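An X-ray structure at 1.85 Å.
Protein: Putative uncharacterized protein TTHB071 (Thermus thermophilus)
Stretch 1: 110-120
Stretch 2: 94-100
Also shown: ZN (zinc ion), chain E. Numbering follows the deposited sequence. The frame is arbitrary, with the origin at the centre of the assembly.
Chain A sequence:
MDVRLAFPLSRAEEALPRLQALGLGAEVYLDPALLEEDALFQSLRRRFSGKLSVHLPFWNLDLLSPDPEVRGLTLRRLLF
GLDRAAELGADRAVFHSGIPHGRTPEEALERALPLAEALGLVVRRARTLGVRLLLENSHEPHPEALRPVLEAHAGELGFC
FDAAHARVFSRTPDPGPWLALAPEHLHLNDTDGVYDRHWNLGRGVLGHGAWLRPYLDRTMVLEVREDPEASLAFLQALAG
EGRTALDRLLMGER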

# COMPACT_ATOMS: atom_id res chain seq x y z
N GLU A 110 15.52 -15.38 2.38
CA GLU A 110 16.49 -15.14 3.44
C GLU A 110 16.30 -13.78 4.13
O GLU A 110 16.71 -13.60 5.26
CB GLU A 110 17.92 -15.23 2.89
CG GLU A 110 18.34 -16.65 2.52
CD GLU A 110 19.71 -16.68 1.85
OE1 GLU A 110 19.78 -16.48 0.61
OE2 GLU A 110 20.72 -16.91 2.56
N ARG A 111 15.66 -12.83 3.45
CA ARG A 111 15.38 -11.54 4.06
C ARG A 111 14.21 -11.61 5.02
O ARG A 111 14.03 -10.65 5.79
CB ARG A 111 15.02 -10.51 3.00
CG ARG A 111 16.18 -9.94 2.20
CD ARG A 111 15.63 -9.01 1.06
NE ARG A 111 14.74 -7.96 1.58
CZ ARG A 111 15.13 -6.71 1.82
NH1 ARG A 111 16.38 -6.35 1.55
NH2 ARG A 111 14.27 -5.80 2.31
N ALA A 112 13.39 -12.67 4.97
CA ALA A 112 12.07 -12.63 5.67
C ALA A 112 12.17 -12.43 7.19
O ALA A 112 11.50 -11.55 7.77
CB ALA A 112 11.25 -13.87 5.35
N LEU A 113 12.93 -13.28 7.87
CA LEU A 113 12.99 -13.15 9.33
C LEU A 113 13.82 -11.93 9.78
O LEU A 113 13.44 -11.26 10.76
CB LEU A 113 13.42 -14.46 10.03
CG LEU A 113 12.25 -15.45 10.29
CD1 LEU A 113 11.16 -14.85 11.21
CD2 LEU A 113 11.64 -16.01 9.01
N PRO A 114 14.93 -11.61 9.06
CA PRO A 114 15.61 -10.37 9.40
C PRO A 114 14.69 -9.15 9.25
O PRO A 114 14.76 -8.21 10.07
CB PRO A 114 16.77 -10.33 8.39
CG PRO A 114 17.15 -11.78 8.29
CD PRO A 114 15.79 -12.47 8.22
N LEU A 115 13.84 -9.15 8.23
CA LEU A 115 12.83 -8.08 8.10
C LEU A 115 11.82 -8.07 9.27
O LEU A 115 11.55 -7.01 9.86
CB LEU A 115 12.10 -8.13 6.75
CG LEU A 115 11.05 -7.02 6.56
CD1 LEU A 115 11.78 -5.66 6.47
CD2 LEU A 115 10.24 -7.29 5.30
N ALA A 116 11.32 -9.24 9.66
CA ALA A 116 10.35 -9.31 10.77
C ALA A 116 10.98 -8.71 12.01
O ALA A 116 10.33 -7.97 12.77
CB ALA A 116 9.95 -10.77 11.04
N GLU A 117 12.26 -9.03 12.23
CA GLU A 117 12.97 -8.50 13.37
C GLU A 117 13.15 -6.99 13.27
O GLU A 117 12.89 -6.27 14.23
CB GLU A 117 14.33 -9.22 13.52
CG GLU A 117 15.22 -8.56 14.58
CD GLU A 117 16.57 -9.24 14.67
OE1 GLU A 117 16.78 -10.02 15.63
OE2 GLU A 117 17.41 -8.99 13.77
N ALA A 118 13.58 -6.50 12.11
CA ALA A 118 13.80 -5.08 11.90
C ALA A 118 12.50 -4.27 12.03
O ALA A 118 12.53 -3.06 12.38
CB ALA A 118 14.47 -4.84 10.52
N LEU A 119 11.38 -4.92 11.79
CA LEU A 119 10.08 -4.26 11.88
C LEU A 119 9.56 -4.18 13.32
O LEU A 119 8.53 -3.57 13.55
CB LEU A 119 9.04 -4.98 11.03
CG LEU A 119 9.17 -4.68 9.53
CD1 LEU A 119 8.31 -5.66 8.80
CD2 LEU A 119 8.72 -3.22 9.25
N GLY A 120 10.28 -4.80 14.26
CA GLY A 120 9.86 -4.83 15.69
C GLY A 120 9.37 -3.47 16.19
O GLY A 120 8.24 -3.36 16.68
ZN ZN E . 2.86 0.84 -2.57
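Stretch 2 94-100: VFHSGIP

A strand that runs into a loop beneath a helix is a recurrent arrangement in α/β proteins, and the segment Val-94 to Pro-100 illustrates how such a chain can rest on a helix through a few evenly spaced side chains. Stretch 2 enters as a β-strand, extended at Val-94 and Phe-95, and then leaves that conformation: Ser-97 has phi/psi of -71/-21°, and Gly-98 adopts a positive phi of 92°. At these angles a β-carbon on Gly-98 would be jammed against the carbonyl oxygen of Ser-97, so the turn by itself calls for glycine. Ile-99 and Pro-100 return to extended values. Stretch 1 is helical through its middle, with i to i+4 backbone hydrogen bonds such as Leu-115 N to Arg-111 O (2.9 Å) and Leu-119 N to Leu-115 O (2.8 Å).

The two chains run in opposite senses. The CA atoms of Arg-111 and Ile-99 lie 8.2 Å apart and those of Leu-115 and Ser-97 7.6 Å apart, while further along stretch 1 Leu-119 meets Phe-95. Advancing four residues on stretch 1 thus corresponds to stepping back two on stretch 2. The i, i+4 spacing brings Arg-111, Leu-115 and Leu-119 to the same side of stretch 1, each with its CA-to-CB bond toward the other stretch; the intervening side chains make no contact with it.

At one end the contact is apolar. Leu-119 CD2 approaches Phe-95 CE2 to 3.6 Å, both residues being buried. In the middle, Leu-115 CD2 packs against Ser-97 CB at 3.7 Å, using the carbon of a polar side chain whose hydroxyl is engaged in holding the turn: Ile-99 N donates a hydrogen bond to Ser-97 OG (3.2 Å).

Arg-111, at the other end, has the largest area covered by the partner stretch. Its aliphatic portion packs on Ile-99, with Arg-111 CD 3.6 Å from Ile-99 CG1, and its guanidinium reaches the turn. Ser-97 O lies at the edge of that group, 3.0 Å from Arg-111 NH2, whereas Ile-99 N and Pro-100 CD lie over one face, the latter 3.9 Å from Arg-111 NH1. The 3.3 Å approach of Arg-111 NH2 to Ile-99 N joins two donors and is not a hydrogen bond.

His-96, between Phe-95 and Ser-97, makes no contact with stretch 1; instead its NE2 binds the zinc ion ZN at 2.4 Å. Neighbouring residues of one segment thus serve packing and metal binding.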

# COMPACT_ATOMS: atom_id res chain seq x y z
N VAL A 94 0.42 1.73 5.03
CA VAL A 94 0.94 0.71 4.10
C VAL A 94 2.42 1.01 3.85
O VAL A 94 2.81 2.18 3.74
CB VAL A 94 0.20 0.77 2.75
CG1 VAL A 94 0.77 -0.27 1.77
CG2 VAL A 94 -1.32 0.53 2.95
N PHE A 95 3.23 -0.05 3.74
CA PHE A 95 4.66 0.14 3.51
C PHE A 95 5.17 -1.03 2.65
O PHE A 95 4.50 -2.07 2.51
CB PHE A 95 5.44 0.27 4.84
CG PHE A 95 5.62 -1.05 5.56
CD1 PHE A 95 4.58 -1.57 6.34
CD2 PHE A 95 6.81 -1.77 5.45
CE1 PHE A 95 4.71 -2.80 6.97
CE2 PHE A 95 6.96 -3.02 6.09
CZ PHE A 95 5.91 -3.52 6.86
N HIS A 96 6.34 -0.83 2.03
CA HIS A 96 6.96 -1.87 1.21
C HIS A 96 8.04 -2.60 2.00
O HIS A 96 8.56 -2.05 2.97
CB HIS A 96 7.69 -1.22 0.02
CG HIS A 96 6.78 -0.60 -0.99
ND1 HIS A 96 7.25 -0.04 -2.16
CD2 HIS A 96 5.44 -0.45 -1.02
CE1 HIS A 96 6.24 0.44 -2.86
NE2 HIS A 96 5.13 0.21 -2.19
N SER A 97 8.43 -3.80 1.55
CA SER A 97 9.49 -4.55 2.29
C SER A 97 10.90 -3.97 2.17
O SER A 97 11.78 -4.29 2.99
CB SER A 97 9.50 -6.03 1.87
OG SER A 97 10.16 -6.18 0.61
N GLY A 98 11.14 -3.16 1.14
CA GLY A 98 12.47 -2.62 0.92
C GLY A 98 13.32 -3.49 -0.01
O GLY A 98 14.43 -3.10 -0.40
N ILE A 99 12.79 -4.65 -0.39
CA ILE A 99 13.57 -5.59 -1.24
C ILE A 99 13.90 -4.93 -2.61
O ILE A 99 13.02 -4.29 -3.21
CB ILE A 99 12.86 -6.95 -1.39
CG1 ILE A 99 13.85 -8.01 -1.92
CG2 ILE A 99 11.60 -6.84 -2.35
CD1 ILE A 99 13.22 -9.42 -2.14
N PRO A 100 15.16 -5.00 -3.05
CA PRO A 100 15.56 -4.50 -4.39
C PRO A 100 14.89 -5.31 -5.46
O PRO A 100 14.54 -6.46 -5.23
CB PRO A 100 17.07 -4.79 -4.46
CG PRO A 100 17.52 -5.01 -3.06
CD PRO A 100 16.31 -5.56 -2.30
O HOH W 1 1.31 1.67 -3.73
O HOH W 2 3.92 2.08 -4.41